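Local coordinates for sensor protein (Rhodopseudomonas palustris, PDB 2OOL) that senses light through a bound biliverdin chromophore and probably signals through its own histidine kinase region, this chain being the chromophore-binding part, at residues S285-I296 against A318-E329. Numbering follows the deposited sequence.
Sequences SIVRDNRLWGMI and AQVLTWQIGVLE
Bends at chi2 (-142°) and chi3 (98°) carry the Arg288 side chain over the helix backbone at Thr322 and Gly326, while Trp293, with CG opposite its backbone N (chi1 178°), lays its indole over Ile325. Arg288 NE donates to Thr322 O at 3.1 Å. The bond is bent, and the donor sits above the carbonyl plane. Gly326 CA lies against one face of the guanidinium, 3.4 Å from Arg288 CZ; the absence of a side chain at Gly326 lets the guanidinium lie this close. Ile325 CD1 makes a CH-pi contact with Trp293, 3.6 Å from the centroid of the six-membered ring. The same methyl meets Ile286 CG2 at 3.7 Å. Glu329 OE1 lies near the ring edge, 3.5 Å from Trp293 NE1. Further along, Ile286 CD1 and Ile296 CD1 both pack on Leu321 CD2. Thr322 OG1 donates to Ala318 O at 2.6 Å and accepts from a water that Val287 N also binds. An alanine in place of Arg288 would probably cost Thr322 O its side-chain donor and leave Gly326 CA without the guanidinium against it. Hairpin 280-300 thus packs on helix 308-332 of the GAF domain. Met295 touches the chromophore, and Trp323 meets Trp323 of the second subunit edge-to-face. Apolar packing of Ile286, Ile325 and Trp293 lies beside the Arg288 and Thr322 polar contacts, which implies a mixed sheet-helix joint between chromophore pocket and dimer interface.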
# COMPACT_ATOMS: atom_id res chain seq x y z
N SER A 285 -13.64 2.17 12.19
CA SER A 285 -13.45 2.32 13.65
C SER A 285 -12.01 2.66 14.05
O SER A 285 -11.06 2.22 13.41
CB SER A 285 -13.90 1.00 14.35
OG SER A 285 -15.29 0.81 14.13
N ILE A 286 -11.85 3.44 15.10
CA ILE A 286 -10.54 3.57 15.75
C ILE A 286 -10.68 2.96 17.12
O ILE A 286 -11.51 3.39 17.90
CB ILE A 286 -10.06 5.04 15.86
CG1 ILE A 286 -10.01 5.69 14.47
CG2 ILE A 286 -8.71 5.13 16.64
CD1 ILE A 286 -9.87 7.23 14.51
N VAL A 287 -9.88 1.94 17.39
CA VAL A 287 -10.04 1.09 18.57
C VAL A 287 -8.77 1.07 19.40
O VAL A 287 -7.71 0.58 18.97
CB VAL A 287 -10.40 -0.37 18.16
CG1 VAL A 287 -10.42 -1.35 19.36
CG2 VAL A 287 -11.77 -0.42 17.42
N ARG A 288 -8.89 1.55 20.63
CA ARG A 288 -7.78 1.57 21.58
C ARG A 288 -8.18 0.84 22.87
O ARG A 288 -9.22 1.15 23.45
CB ARG A 288 -7.37 3.01 21.89
CG ARG A 288 -6.72 3.77 20.72
CD ARG A 288 -5.55 4.71 21.17
NE ARG A 288 -4.28 4.02 20.93
CZ ARG A 288 -3.38 3.67 21.83
NH1 ARG A 288 -3.48 4.02 23.12
NH2 ARG A 288 -2.31 2.99 21.42
N ASP A 289 -7.36 -0.11 23.31
CA ASP A 289 -7.65 -0.90 24.53
C ASP A 289 -9.02 -1.60 24.45
O ASP A 289 -9.81 -1.54 25.41
CB ASP A 289 -7.59 -0.02 25.80
CG ASP A 289 -6.39 0.93 25.83
OD1 ASP A 289 -5.30 0.56 25.33
OD2 ASP A 289 -6.53 2.07 26.35
N ASN A 290 -9.32 -2.21 23.30
CA ASN A 290 -10.58 -2.91 23.06
C ASN A 290 -11.80 -2.03 23.29
O ASN A 290 -12.89 -2.50 23.65
CB ASN A 290 -10.66 -4.17 23.93
CG ASN A 290 -9.69 -5.27 23.48
OD1 ASN A 290 -8.81 -5.68 24.24
ND2 ASN A 290 -9.88 -5.78 22.27
N ARG A 291 -11.63 -0.74 23.03
CA ARG A 291 -12.65 0.24 23.26
C ARG A 291 -12.67 1.17 22.05
O ARG A 291 -11.62 1.49 21.50
CB ARG A 291 -12.27 1.00 24.52
CG ARG A 291 -13.36 1.73 25.25
CD ARG A 291 -12.70 2.50 26.43
NE ARG A 291 -13.55 3.47 27.14
CZ ARG A 291 -14.46 3.16 28.07
NH1 ARG A 291 -14.74 1.89 28.43
NH2 ARG A 291 -15.14 4.17 28.66
N LEU A 292 -13.86 1.61 21.64
CA LEU A 292 -14.03 2.52 20.50
C LEU A 292 -13.57 3.95 20.89
O LEU A 292 -14.14 4.60 21.77
CB LEU A 292 -15.51 2.48 20.02
CG LEU A 292 -15.90 2.79 18.57
CD1 LEU A 292 -15.06 2.04 17.52
CD2 LEU A 292 -17.39 2.51 18.38
N TRP A 293 -12.48 4.40 20.28
CA TRP A 293 -11.95 5.73 20.56
C TRP A 293 -12.61 6.78 19.71
O TRP A 293 -12.75 7.94 20.12
CB TRP A 293 -10.44 5.71 20.34
CG TRP A 293 -9.75 7.01 20.55
CD1 TRP A 293 -9.08 7.41 21.67
CD2 TRP A 293 -9.59 8.08 19.59
NE1 TRP A 293 -8.54 8.66 21.47
CE2 TRP A 293 -8.83 9.09 20.21
CE3 TRP A 293 -10.03 8.28 18.28
CZ2 TRP A 293 -8.51 10.28 19.56
CZ3 TRP A 293 -9.70 9.47 17.63
CH2 TRP A 293 -8.93 10.44 18.28
N GLY A 294 -12.96 6.38 18.49
CA GLY A 294 -13.51 7.27 17.46
C GLY A 294 -13.79 6.53 16.14
O GLY A 294 -13.68 5.31 16.06
N MET A 295 -14.16 7.31 15.12
CA MET A 295 -14.45 6.78 13.78
C MET A 295 -13.96 7.75 12.71
O MET A 295 -13.97 8.96 12.91
CB MET A 295 -15.96 6.66 13.58
CG MET A 295 -16.72 5.98 14.66
SD MET A 295 -17.23 4.29 14.26
CE MET A 295 -18.82 4.68 13.52
N ILE A 296 -13.49 7.19 11.59
CA ILE A 296 -13.31 7.92 10.35
C ILE A 296 -14.60 7.73 9.59
O ILE A 296 -14.98 6.62 9.27
CB ILE A 296 -12.14 7.36 9.53
CG1 ILE A 296 -10.88 7.32 10.40
CG2 ILE A 296 -11.94 8.20 8.26
CD1 ILE A 296 -9.58 7.09 9.65
N ALA A 318 -6.07 3.72 9.32
CA ALA A 318 -6.73 3.86 10.59
C ALA A 318 -5.92 3.21 11.68
O ALA A 318 -5.79 3.78 12.77
CB ALA A 318 -8.11 3.24 10.53
N GLN A 319 -5.42 2.00 11.41
CA GLN A 319 -4.62 1.28 12.39
C GLN A 319 -3.28 2.03 12.71
O GLN A 319 -2.82 2.03 13.86
CB GLN A 319 -4.34 -0.15 11.93
CG GLN A 319 -5.57 -1.11 11.87
CD GLN A 319 -5.25 -2.45 11.22
OE1 GLN A 319 -4.13 -2.63 10.71
NE2 GLN A 319 -6.24 -3.39 11.16
N VAL A 320 -2.64 2.64 11.72
CA VAL A 320 -1.42 3.44 11.99
C VAL A 320 -1.73 4.70 12.78
O VAL A 320 -0.93 5.11 13.68
CB VAL A 320 -0.69 3.84 10.69
CG1 VAL A 320 0.55 4.83 10.97
CG2 VAL A 320 -0.25 2.61 9.94
N LEU A 321 -2.85 5.35 12.42
CA LEU A 321 -3.38 6.50 13.17
C LEU A 321 -3.59 6.05 14.62
O LEU A 321 -3.14 6.72 15.56
CB LEU A 321 -4.72 6.98 12.57
CG LEU A 321 -5.42 8.18 13.24
CD1 LEU A 321 -4.49 9.44 13.29
CD2 LEU A 321 -6.76 8.55 12.62
N THR A 322 -4.26 4.92 14.80
CA THR A 322 -4.51 4.37 16.13
C THR A 322 -3.24 4.26 16.97
O THR A 322 -3.20 4.72 18.11
CB THR A 322 -5.21 3.01 16.01
OG1 THR A 322 -6.38 3.16 15.18
CG2 THR A 322 -5.59 2.45 17.40
N TRP A 323 -2.19 3.69 16.41
CA TRP A 323 -0.90 3.65 17.11
C TRP A 323 -0.35 5.04 17.48
O TRP A 323 0.18 5.24 18.58
CB TRP A 323 0.13 2.96 16.23
CG TRP A 323 1.49 2.99 16.77
CD1 TRP A 323 2.51 3.78 16.39
CD2 TRP A 323 2.00 2.16 17.82
NE1 TRP A 323 3.63 3.52 17.13
CE2 TRP A 323 3.34 2.53 18.03
CE3 TRP A 323 1.44 1.15 18.61
CZ2 TRP A 323 4.15 1.92 18.99
CZ3 TRP A 323 2.25 0.53 19.57
CH2 TRP A 323 3.59 0.92 19.75
N GLN A 324 -0.47 5.99 16.55
CA GLN A 324 0.07 7.31 16.79
C GLN A 324 -0.72 8.12 17.83
O GLN A 324 -0.15 8.93 18.55
CB GLN A 324 0.19 8.10 15.49
CG GLN A 324 1.15 9.31 15.60
CD GLN A 324 2.64 8.94 15.67
OE1 GLN A 324 3.03 7.77 15.73
NE2 GLN A 324 3.47 9.96 15.64
N ILE A 325 -2.02 7.91 17.89
CA ILE A 325 -2.84 8.49 18.95
C ILE A 325 -2.24 8.15 20.31
O ILE A 325 -2.03 9.05 21.14
CB ILE A 325 -4.29 7.94 18.90
CG1 ILE A 325 -5.07 8.61 17.76
CG2 ILE A 325 -4.95 8.18 20.25
CD1 ILE A 325 -6.32 7.88 17.26
N GLY A 326 -1.93 6.87 20.49
CA GLY A 326 -1.30 6.37 21.69
C GLY A 326 0.06 7.00 21.95
O GLY A 326 0.33 7.45 23.07
N VAL A 327 0.91 7.03 20.91
CA VAL A 327 2.25 7.65 21.03
C VAL A 327 2.11 9.09 21.51
O VAL A 327 2.88 9.55 22.37
CB VAL A 327 3.05 7.60 19.72
CG1 VAL A 327 4.43 8.17 19.91
CG2 VAL A 327 3.16 6.15 19.19
N LEU A 328 1.12 9.81 20.97
CA LEU A 328 0.90 11.20 21.33
C LEU A 328 0.35 11.36 22.76
O LEU A 328 0.84 12.19 23.51
CB LEU A 328 -0.01 11.90 20.31
CG LEU A 328 0.68 12.16 18.96
CD1 LEU A 328 -0.28 12.71 17.93
CD2 LEU A 328 1.89 13.11 19.13
N GLU A 329 -0.66 10.57 23.11
CA GLU A 329 -1.21 10.53 24.48
C GLU A 329 -0.06 10.30 25.47
O GLU A 329 0.18 11.14 26.35
CB GLU A 329 -2.33 9.46 24.62
CG GLU A 329 -3.78 10.06 24.72
CD GLU A 329 -4.94 9.20 24.15
OE1 GLU A 329 -5.78 9.78 23.37
OE2 GLU A 329 -5.04 7.98 24.47
O HOH W 1 -8.14 1.01 15.37